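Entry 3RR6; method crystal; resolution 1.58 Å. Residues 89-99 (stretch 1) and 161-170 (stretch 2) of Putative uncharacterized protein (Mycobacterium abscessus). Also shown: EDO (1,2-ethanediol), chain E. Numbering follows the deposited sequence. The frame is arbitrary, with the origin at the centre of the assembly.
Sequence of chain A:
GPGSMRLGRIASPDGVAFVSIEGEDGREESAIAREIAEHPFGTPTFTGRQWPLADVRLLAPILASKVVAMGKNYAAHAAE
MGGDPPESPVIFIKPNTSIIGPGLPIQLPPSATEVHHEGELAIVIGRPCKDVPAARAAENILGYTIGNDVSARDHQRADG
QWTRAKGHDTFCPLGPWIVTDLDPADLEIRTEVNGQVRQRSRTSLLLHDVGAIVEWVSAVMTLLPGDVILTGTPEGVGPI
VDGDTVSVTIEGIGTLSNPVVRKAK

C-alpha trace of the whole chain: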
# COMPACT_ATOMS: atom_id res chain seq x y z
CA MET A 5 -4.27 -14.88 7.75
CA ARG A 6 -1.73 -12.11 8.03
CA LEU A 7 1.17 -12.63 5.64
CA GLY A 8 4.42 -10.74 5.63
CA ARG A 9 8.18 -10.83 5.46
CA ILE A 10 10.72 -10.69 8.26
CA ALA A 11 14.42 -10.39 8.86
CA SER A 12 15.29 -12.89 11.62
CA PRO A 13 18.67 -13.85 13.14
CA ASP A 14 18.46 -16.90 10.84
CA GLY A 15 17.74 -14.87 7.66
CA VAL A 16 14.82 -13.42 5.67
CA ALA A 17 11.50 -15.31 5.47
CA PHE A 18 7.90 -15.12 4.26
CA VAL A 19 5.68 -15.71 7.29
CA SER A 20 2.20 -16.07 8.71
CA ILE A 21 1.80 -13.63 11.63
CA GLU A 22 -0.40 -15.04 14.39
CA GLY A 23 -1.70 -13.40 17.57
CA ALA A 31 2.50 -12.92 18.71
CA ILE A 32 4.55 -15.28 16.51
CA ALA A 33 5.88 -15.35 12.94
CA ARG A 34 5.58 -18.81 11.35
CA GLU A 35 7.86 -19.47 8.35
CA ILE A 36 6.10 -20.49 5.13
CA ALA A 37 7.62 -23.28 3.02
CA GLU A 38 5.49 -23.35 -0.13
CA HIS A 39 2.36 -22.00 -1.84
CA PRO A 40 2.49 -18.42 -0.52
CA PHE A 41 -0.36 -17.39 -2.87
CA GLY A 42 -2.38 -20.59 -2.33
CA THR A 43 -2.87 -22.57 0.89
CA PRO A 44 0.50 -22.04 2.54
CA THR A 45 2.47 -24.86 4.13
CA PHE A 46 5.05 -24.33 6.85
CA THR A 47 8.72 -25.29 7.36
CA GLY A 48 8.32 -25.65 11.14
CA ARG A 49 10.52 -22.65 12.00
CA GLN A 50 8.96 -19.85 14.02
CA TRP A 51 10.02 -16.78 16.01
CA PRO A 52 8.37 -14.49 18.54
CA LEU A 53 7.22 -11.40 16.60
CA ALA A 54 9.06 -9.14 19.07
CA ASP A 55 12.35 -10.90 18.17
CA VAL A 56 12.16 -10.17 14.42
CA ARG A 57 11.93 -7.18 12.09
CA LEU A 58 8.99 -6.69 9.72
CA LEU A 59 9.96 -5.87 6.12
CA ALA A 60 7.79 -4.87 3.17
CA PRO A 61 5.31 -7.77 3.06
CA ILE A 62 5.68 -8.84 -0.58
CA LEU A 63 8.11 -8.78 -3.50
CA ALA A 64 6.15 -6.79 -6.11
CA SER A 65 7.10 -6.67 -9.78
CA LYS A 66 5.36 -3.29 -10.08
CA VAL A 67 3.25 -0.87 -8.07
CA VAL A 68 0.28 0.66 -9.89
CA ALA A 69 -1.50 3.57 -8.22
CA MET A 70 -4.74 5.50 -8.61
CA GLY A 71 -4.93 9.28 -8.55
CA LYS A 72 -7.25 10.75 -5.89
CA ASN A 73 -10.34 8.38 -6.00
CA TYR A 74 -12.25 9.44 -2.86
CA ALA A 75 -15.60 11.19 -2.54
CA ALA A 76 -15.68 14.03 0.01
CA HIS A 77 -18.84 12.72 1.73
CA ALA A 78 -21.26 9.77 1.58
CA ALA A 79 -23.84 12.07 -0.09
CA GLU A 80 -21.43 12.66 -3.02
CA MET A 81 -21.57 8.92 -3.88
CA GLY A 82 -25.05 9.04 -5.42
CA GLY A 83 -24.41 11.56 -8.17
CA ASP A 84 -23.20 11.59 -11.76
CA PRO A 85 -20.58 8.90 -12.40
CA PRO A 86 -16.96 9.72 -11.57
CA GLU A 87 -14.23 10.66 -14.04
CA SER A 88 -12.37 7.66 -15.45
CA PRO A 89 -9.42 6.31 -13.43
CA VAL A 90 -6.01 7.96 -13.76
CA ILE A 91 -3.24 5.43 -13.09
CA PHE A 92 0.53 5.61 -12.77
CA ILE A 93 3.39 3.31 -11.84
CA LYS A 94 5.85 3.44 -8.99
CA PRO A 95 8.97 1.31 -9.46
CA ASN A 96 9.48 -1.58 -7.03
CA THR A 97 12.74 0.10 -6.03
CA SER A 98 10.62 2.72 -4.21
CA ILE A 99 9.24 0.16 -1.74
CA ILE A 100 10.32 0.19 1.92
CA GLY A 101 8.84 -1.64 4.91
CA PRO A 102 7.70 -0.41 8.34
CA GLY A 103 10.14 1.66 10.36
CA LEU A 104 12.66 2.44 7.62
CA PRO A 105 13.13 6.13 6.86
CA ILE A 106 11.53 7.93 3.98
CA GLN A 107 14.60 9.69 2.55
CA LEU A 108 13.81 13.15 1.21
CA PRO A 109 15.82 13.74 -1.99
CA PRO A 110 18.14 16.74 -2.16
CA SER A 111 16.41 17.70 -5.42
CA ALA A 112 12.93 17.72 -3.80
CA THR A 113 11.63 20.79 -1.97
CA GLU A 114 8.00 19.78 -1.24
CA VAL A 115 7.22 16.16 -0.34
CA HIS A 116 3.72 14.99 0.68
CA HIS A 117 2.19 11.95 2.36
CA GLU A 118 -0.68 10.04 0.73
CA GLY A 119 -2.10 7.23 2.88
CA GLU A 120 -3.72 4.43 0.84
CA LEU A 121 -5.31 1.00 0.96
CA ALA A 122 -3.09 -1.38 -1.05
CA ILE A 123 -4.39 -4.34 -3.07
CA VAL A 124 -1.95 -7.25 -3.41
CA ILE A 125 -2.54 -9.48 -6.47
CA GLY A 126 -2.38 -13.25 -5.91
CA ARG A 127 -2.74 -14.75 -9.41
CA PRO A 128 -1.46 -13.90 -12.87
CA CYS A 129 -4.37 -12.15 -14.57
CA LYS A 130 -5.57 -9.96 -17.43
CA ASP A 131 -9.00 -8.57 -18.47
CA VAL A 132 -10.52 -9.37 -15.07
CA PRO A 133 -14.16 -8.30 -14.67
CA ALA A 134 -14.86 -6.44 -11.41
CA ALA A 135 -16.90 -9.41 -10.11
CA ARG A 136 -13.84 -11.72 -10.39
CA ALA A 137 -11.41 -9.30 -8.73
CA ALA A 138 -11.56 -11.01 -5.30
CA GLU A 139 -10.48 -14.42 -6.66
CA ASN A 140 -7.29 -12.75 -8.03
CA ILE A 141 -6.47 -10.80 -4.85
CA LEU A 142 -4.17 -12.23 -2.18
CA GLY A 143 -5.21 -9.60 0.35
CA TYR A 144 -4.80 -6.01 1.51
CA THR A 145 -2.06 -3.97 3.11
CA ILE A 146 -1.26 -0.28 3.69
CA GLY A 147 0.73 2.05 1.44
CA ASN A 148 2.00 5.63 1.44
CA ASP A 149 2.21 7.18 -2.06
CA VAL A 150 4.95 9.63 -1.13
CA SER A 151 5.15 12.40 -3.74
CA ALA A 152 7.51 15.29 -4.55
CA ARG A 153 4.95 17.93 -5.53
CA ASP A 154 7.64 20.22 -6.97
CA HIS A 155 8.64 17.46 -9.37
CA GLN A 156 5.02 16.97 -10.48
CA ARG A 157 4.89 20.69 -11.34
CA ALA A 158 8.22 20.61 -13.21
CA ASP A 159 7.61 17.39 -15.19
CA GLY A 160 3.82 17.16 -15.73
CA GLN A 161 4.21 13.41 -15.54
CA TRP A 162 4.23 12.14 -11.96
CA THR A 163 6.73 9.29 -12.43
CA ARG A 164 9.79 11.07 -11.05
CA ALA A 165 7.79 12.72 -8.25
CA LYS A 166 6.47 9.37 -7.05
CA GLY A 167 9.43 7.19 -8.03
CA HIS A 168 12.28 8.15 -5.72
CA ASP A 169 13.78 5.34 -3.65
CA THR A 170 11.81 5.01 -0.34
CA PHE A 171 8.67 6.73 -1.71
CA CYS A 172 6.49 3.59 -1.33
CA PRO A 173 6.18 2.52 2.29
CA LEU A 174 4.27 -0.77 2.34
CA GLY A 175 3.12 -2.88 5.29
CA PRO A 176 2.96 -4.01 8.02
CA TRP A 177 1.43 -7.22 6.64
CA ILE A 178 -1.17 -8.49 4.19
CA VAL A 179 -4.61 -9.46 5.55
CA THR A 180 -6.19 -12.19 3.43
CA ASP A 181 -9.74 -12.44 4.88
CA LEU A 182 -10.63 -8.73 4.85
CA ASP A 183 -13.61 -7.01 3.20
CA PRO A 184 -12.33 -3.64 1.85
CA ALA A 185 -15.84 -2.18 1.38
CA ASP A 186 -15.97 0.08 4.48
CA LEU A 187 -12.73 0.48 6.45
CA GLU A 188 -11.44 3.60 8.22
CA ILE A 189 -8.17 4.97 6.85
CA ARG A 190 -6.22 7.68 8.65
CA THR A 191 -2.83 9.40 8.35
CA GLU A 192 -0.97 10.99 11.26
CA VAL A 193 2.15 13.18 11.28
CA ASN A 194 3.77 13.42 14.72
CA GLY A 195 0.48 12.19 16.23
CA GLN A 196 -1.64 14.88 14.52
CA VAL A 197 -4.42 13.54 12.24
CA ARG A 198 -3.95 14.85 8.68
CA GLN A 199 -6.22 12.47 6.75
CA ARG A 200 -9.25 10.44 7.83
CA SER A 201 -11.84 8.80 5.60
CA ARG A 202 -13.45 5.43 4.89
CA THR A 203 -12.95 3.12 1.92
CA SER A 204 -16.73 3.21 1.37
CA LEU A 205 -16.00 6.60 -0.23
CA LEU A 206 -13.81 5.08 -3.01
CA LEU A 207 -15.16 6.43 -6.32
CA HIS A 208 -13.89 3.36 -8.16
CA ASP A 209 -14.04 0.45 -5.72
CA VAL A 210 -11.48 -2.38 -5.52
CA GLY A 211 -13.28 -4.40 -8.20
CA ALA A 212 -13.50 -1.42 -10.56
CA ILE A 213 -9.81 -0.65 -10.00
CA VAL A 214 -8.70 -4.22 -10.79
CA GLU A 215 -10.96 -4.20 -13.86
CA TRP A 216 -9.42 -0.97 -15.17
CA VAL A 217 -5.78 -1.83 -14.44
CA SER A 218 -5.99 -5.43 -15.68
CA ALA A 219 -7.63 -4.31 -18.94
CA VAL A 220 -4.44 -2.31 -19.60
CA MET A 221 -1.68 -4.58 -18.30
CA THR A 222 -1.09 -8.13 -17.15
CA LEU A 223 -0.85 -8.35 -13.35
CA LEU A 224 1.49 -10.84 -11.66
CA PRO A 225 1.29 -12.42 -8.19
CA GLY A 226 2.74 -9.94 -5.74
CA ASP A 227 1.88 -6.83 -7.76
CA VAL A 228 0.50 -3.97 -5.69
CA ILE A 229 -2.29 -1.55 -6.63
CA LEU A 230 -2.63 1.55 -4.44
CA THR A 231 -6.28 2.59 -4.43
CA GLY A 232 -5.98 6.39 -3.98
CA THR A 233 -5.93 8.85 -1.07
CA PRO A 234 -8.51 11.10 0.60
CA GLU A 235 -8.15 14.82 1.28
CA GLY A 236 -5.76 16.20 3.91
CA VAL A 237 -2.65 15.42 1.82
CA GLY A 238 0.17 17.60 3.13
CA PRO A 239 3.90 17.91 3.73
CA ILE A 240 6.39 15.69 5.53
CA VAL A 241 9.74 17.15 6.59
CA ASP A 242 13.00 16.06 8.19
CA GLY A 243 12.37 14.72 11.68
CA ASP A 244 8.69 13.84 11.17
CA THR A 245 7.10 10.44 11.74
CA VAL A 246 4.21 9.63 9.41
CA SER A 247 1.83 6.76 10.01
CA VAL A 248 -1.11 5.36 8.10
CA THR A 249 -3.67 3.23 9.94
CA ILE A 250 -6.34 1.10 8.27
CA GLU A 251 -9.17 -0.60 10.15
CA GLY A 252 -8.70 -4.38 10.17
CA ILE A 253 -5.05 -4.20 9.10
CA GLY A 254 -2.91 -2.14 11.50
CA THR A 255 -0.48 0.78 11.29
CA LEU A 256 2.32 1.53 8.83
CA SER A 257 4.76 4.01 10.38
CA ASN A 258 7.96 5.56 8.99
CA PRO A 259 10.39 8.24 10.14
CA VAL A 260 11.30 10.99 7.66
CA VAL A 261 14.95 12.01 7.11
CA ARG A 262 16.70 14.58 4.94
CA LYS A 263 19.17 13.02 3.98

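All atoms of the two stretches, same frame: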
# COMPACT_ATOMS: atom_id res chain seq x y z
N PRO A 89 -10.66 6.42 -14.22
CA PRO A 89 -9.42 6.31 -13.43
C PRO A 89 -8.19 6.91 -14.11
O PRO A 89 -8.06 6.82 -15.34
CB PRO A 89 -9.24 4.80 -13.28
CG PRO A 89 -10.62 4.26 -13.38
CD PRO A 89 -11.28 5.10 -14.41
N VAL A 90 -7.31 7.50 -13.31
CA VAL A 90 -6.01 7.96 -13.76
C VAL A 90 -4.97 7.12 -13.03
O VAL A 90 -4.90 7.18 -11.80
CB VAL A 90 -5.79 9.45 -13.43
CG1 VAL A 90 -4.37 9.87 -13.78
CG2 VAL A 90 -6.79 10.31 -14.19
N ILE A 91 -4.21 6.31 -13.75
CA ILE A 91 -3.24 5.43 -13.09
C ILE A 91 -1.81 5.84 -13.40
O ILE A 91 -1.54 6.52 -14.38
CB ILE A 91 -3.45 3.94 -13.47
CG1 ILE A 91 -3.22 3.70 -14.97
CG2 ILE A 91 -4.85 3.50 -13.05
CD1 ILE A 91 -3.19 2.23 -15.38
N PHE A 92 -0.90 5.42 -12.53
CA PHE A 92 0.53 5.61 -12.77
C PHE A 92 1.28 4.48 -12.09
O PHE A 92 0.67 3.68 -11.37
CB PHE A 92 1.00 6.97 -12.27
CG PHE A 92 0.47 7.32 -10.93
CD1 PHE A 92 -0.77 7.96 -10.82
CD2 PHE A 92 1.17 7.00 -9.78
CE1 PHE A 92 -1.29 8.27 -9.59
CE2 PHE A 92 0.64 7.32 -8.53
CZ PHE A 92 -0.59 7.95 -8.45
N ILE A 93 2.57 4.38 -12.39
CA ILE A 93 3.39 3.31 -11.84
C ILE A 93 4.49 3.87 -10.97
O ILE A 93 5.13 4.88 -11.31
CB ILE A 93 4.00 2.44 -12.95
CG1 ILE A 93 2.91 1.59 -13.59
CG2 ILE A 93 5.12 1.55 -12.41
CD1 ILE A 93 3.31 0.98 -14.91
N LYS A 94 4.69 3.22 -9.83
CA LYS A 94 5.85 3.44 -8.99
C LYS A 94 6.76 2.23 -9.16
O LYS A 94 6.29 1.10 -9.17
CB LYS A 94 5.43 3.62 -7.53
CG LYS A 94 4.62 4.90 -7.30
CD LYS A 94 3.92 4.93 -5.93
CE LYS A 94 4.83 5.22 -4.76
NZ LYS A 94 5.11 6.70 -4.56
N PRO A 95 8.07 2.45 -9.31
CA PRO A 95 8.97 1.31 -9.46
C PRO A 95 9.08 0.51 -8.17
O PRO A 95 8.93 1.09 -7.09
CB PRO A 95 10.30 1.97 -9.81
CG PRO A 95 10.25 3.28 -9.13
CD PRO A 95 8.80 3.72 -9.22
N ASN A 96 9.38 -0.78 -8.26
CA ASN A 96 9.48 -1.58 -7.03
C ASN A 96 10.69 -1.21 -6.17
O ASN A 96 10.74 -1.53 -4.99
CB ASN A 96 9.39 -3.10 -7.30
CG ASN A 96 10.56 -3.65 -8.09
OD1 ASN A 96 11.56 -2.98 -8.32
ND2 ASN A 96 10.44 -4.92 -8.51
N THR A 97 11.61 -0.45 -6.75
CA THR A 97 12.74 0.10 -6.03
C THR A 97 12.33 1.22 -5.06
O THR A 97 13.15 1.63 -4.23
CB THR A 97 13.79 0.63 -7.02
OG1 THR A 97 13.13 1.44 -8.00
CG2 THR A 97 14.49 -0.54 -7.73
N SER A 98 11.09 1.70 -5.14
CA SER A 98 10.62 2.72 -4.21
C SER A 98 10.10 2.12 -2.90
O SER A 98 9.90 2.83 -1.93
CB SER A 98 9.55 3.61 -4.85
OG SER A 98 8.36 2.90 -5.13
N ILE A 99 9.88 0.81 -2.88
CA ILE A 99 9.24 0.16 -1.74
C ILE A 99 10.21 0.11 -0.55
O ILE A 99 11.40 -0.19 -0.70
CB ILE A 99 8.76 -1.26 -2.10
CG1 ILE A 99 7.66 -1.19 -3.16
CG2 ILE A 99 8.22 -1.98 -0.85
CD1 ILE A 99 7.27 -2.52 -3.79
N GLN A 161 4.28 14.81 -15.92
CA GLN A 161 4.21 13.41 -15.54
C GLN A 161 4.60 13.26 -14.08
O GLN A 161 5.45 14.00 -13.57
CB GLN A 161 5.13 12.57 -16.44
CG GLN A 161 4.68 12.53 -17.90
CD GLN A 161 3.24 12.07 -18.04
OE1 GLN A 161 2.92 10.92 -17.75
NE2 GLN A 161 2.37 12.98 -18.48
N TRP A 162 3.98 12.32 -13.39
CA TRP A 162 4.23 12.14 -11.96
C TRP A 162 5.26 11.08 -11.64
O TRP A 162 5.53 10.84 -10.47
CB TRP A 162 2.93 11.78 -11.22
CG TRP A 162 1.84 12.77 -11.38
CD1 TRP A 162 1.97 14.10 -11.64
CD2 TRP A 162 0.44 12.51 -11.28
NE1 TRP A 162 0.72 14.69 -11.71
CE2 TRP A 162 -0.23 13.73 -11.50
CE3 TRP A 162 -0.31 11.35 -11.05
CZ2 TRP A 162 -1.63 13.83 -11.49
CZ3 TRP A 162 -1.70 11.45 -11.04
CH2 TRP A 162 -2.34 12.68 -11.25
N THR A 163 5.84 10.43 -12.66
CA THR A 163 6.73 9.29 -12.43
C THR A 163 7.93 9.64 -11.56
O THR A 163 8.20 8.95 -10.59
CB THR A 163 7.24 8.66 -13.73
OG1 THR A 163 6.13 8.16 -14.48
CG2 THR A 163 8.19 7.50 -13.43
N ARG A 164 8.65 10.71 -11.89
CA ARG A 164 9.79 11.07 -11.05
C ARG A 164 9.33 11.42 -9.64
O ARG A 164 9.89 10.92 -8.65
CB ARG A 164 10.61 12.23 -11.62
CG ARG A 164 11.62 12.80 -10.63
CD ARG A 164 12.61 13.75 -11.27
NE ARG A 164 12.01 15.02 -11.64
CZ ARG A 164 12.45 16.23 -11.27
NH1 ARG A 164 13.49 16.37 -10.46
NH2 ARG A 164 11.83 17.32 -11.72
N ALA A 165 8.31 12.27 -9.54
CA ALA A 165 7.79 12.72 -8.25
C ALA A 165 7.47 11.59 -7.30
O ALA A 165 7.66 11.71 -6.08
CB ALA A 165 6.55 13.57 -8.47
N LYS A 166 6.94 10.50 -7.85
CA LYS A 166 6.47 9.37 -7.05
C LYS A 166 7.43 8.19 -7.04
O LYS A 166 7.16 7.18 -6.38
CB LYS A 166 5.11 8.94 -7.57
CG LYS A 166 4.02 9.99 -7.30
CD LYS A 166 2.75 9.59 -7.94
CE LYS A 166 1.64 10.58 -7.66
NZ LYS A 166 1.14 10.57 -6.25
N GLY A 167 8.56 8.33 -7.74
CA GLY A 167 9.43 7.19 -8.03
C GLY A 167 10.77 7.15 -7.35
O GLY A 167 11.58 6.24 -7.60
N HIS A 168 11.05 8.13 -6.49
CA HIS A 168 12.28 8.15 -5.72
C HIS A 168 12.38 6.93 -4.81
O HIS A 168 11.37 6.44 -4.30
CB HIS A 168 12.37 9.43 -4.88
CG HIS A 168 12.42 10.68 -5.70
ND1 HIS A 168 13.58 11.16 -6.26
CD2 HIS A 168 11.44 11.56 -6.04
CE1 HIS A 168 13.31 12.28 -6.93
NE2 HIS A 168 12.02 12.54 -6.80
N ASP A 169 13.58 6.41 -4.62
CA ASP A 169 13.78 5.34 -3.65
C ASP A 169 13.16 5.79 -2.31
O ASP A 169 13.26 6.96 -1.92
CB ASP A 169 15.27 5.03 -3.45
CG ASP A 169 15.91 4.25 -4.60
OD1 ASP A 169 15.28 3.96 -5.64
OD2 ASP A 169 17.10 3.89 -4.43
N THR A 170 12.52 4.84 -1.63
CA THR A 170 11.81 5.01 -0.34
C THR A 170 10.44 5.67 -0.42
O THR A 170 9.77 5.79 0.61
CB THR A 170 12.66 5.72 0.77
OG1 THR A 170 12.64 7.15 0.60
CG2 THR A 170 14.08 5.21 0.80
C1 EDO E . 16.36 13.82 -9.64
O1 EDO E . 15.22 14.46 -9.05
C2 EDO E . 17.03 14.79 -10.59
O2 EDO E . 17.62 15.87 -9.84
O HOH W 1 6.90 6.61 -9.87
O HOH W 2 4.63 6.15 -13.55
O HOH W 3 12.77 3.87 -6.72
O HOH W 4 13.18 1.94 -1.57

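The two stretches lie at least 69 residues apart in sequence wherever they touch, and together they bury 556 Å². Stretch 1 supplies a strand that includes 91-94 and a 3-10 segment at 96-98; stretch 2 supplies a short, weakly bonded helix and the loop that follows it. The backbones come nearest late in both: CA of Lys94 and CA of Gly167 are 5.3 Å apart, and CA of Ser98 and CA of Asp169 only 4.1 Å.

Gln161 stays out of reach, so contact begins at Trp162, whose CA-to-CB bond points toward stretch 1. Its six-membered ring directs an edge at the face of Phe92 in an offset edge-to-face pair, with centroids 5.3 Å apart and planes at 82°. The closest atoms are Trp162 CE3 and Phe92 CD1, at 3.4 Å. Val90 extends this apolar patch, its CG1 lying 4.1 Å from CZ3 of Trp162.

Thr163 meets the strand through water instead. Water 1 donates to Thr163 O (2.8 Å) and to Ile93 O (2.9 Å), while water 2 accepts from Ile93 N (3.0 Å) and hydrogen-bonds Thr163 OG1 (2.7 Å). Both backbone polar atoms of Ile93 are thus linked to the same threonine. Arg164 turns elsewhere: its NH1 donates to O1 of the ethanediol at 2.9 Å, probably a molecule from the crystallisation liquor.

Lys166 loses more area to the other stretch than any other residue here, 85 Å². Its aliphatic chain runs against Phe92, with CD 3.2 Å from Phe92 CE2, so the methylenes make the apolar contact while NZ is hydrogen-bonded elsewhere in the structure. Its carbonyl O accepts a clear direct hydrogen bond from the other stretch, Lys94 NZ to Lys166 O at 2.8 Å. The CA-to-CB bond of Lys94 points sideways, but p values at chi3 and chi4 accompany a bent chain whose end comes nearer.

At Gly167, the carbonyl O sits 3.6 Å from Pro95 CG. An ideal CB here would fall 2.5 Å from Thr163 O, a clash within its own stretch. Water 3 donates to Gly167 O (2.8 Å) and to Asp169 OD1 (2.7 Å) and accepts from Thr97 OG1 (2.8 Å). It therefore joins Asp169 to Thr97, whereas Asp169 OD1 and Thr97 O, 3.5 Å apart, are two acceptors and form no hydrogen bond.

The CA-to-CB bond of His168 points away from stretch 1, yet its carbonyl O lies 3.4 Å from Ser98 CB. Finally, Thr170 N donates to water 4 (3.0 Å), which donates in turn to Thr97 O (2.7 Å) and Ile99 O (2.9 Å).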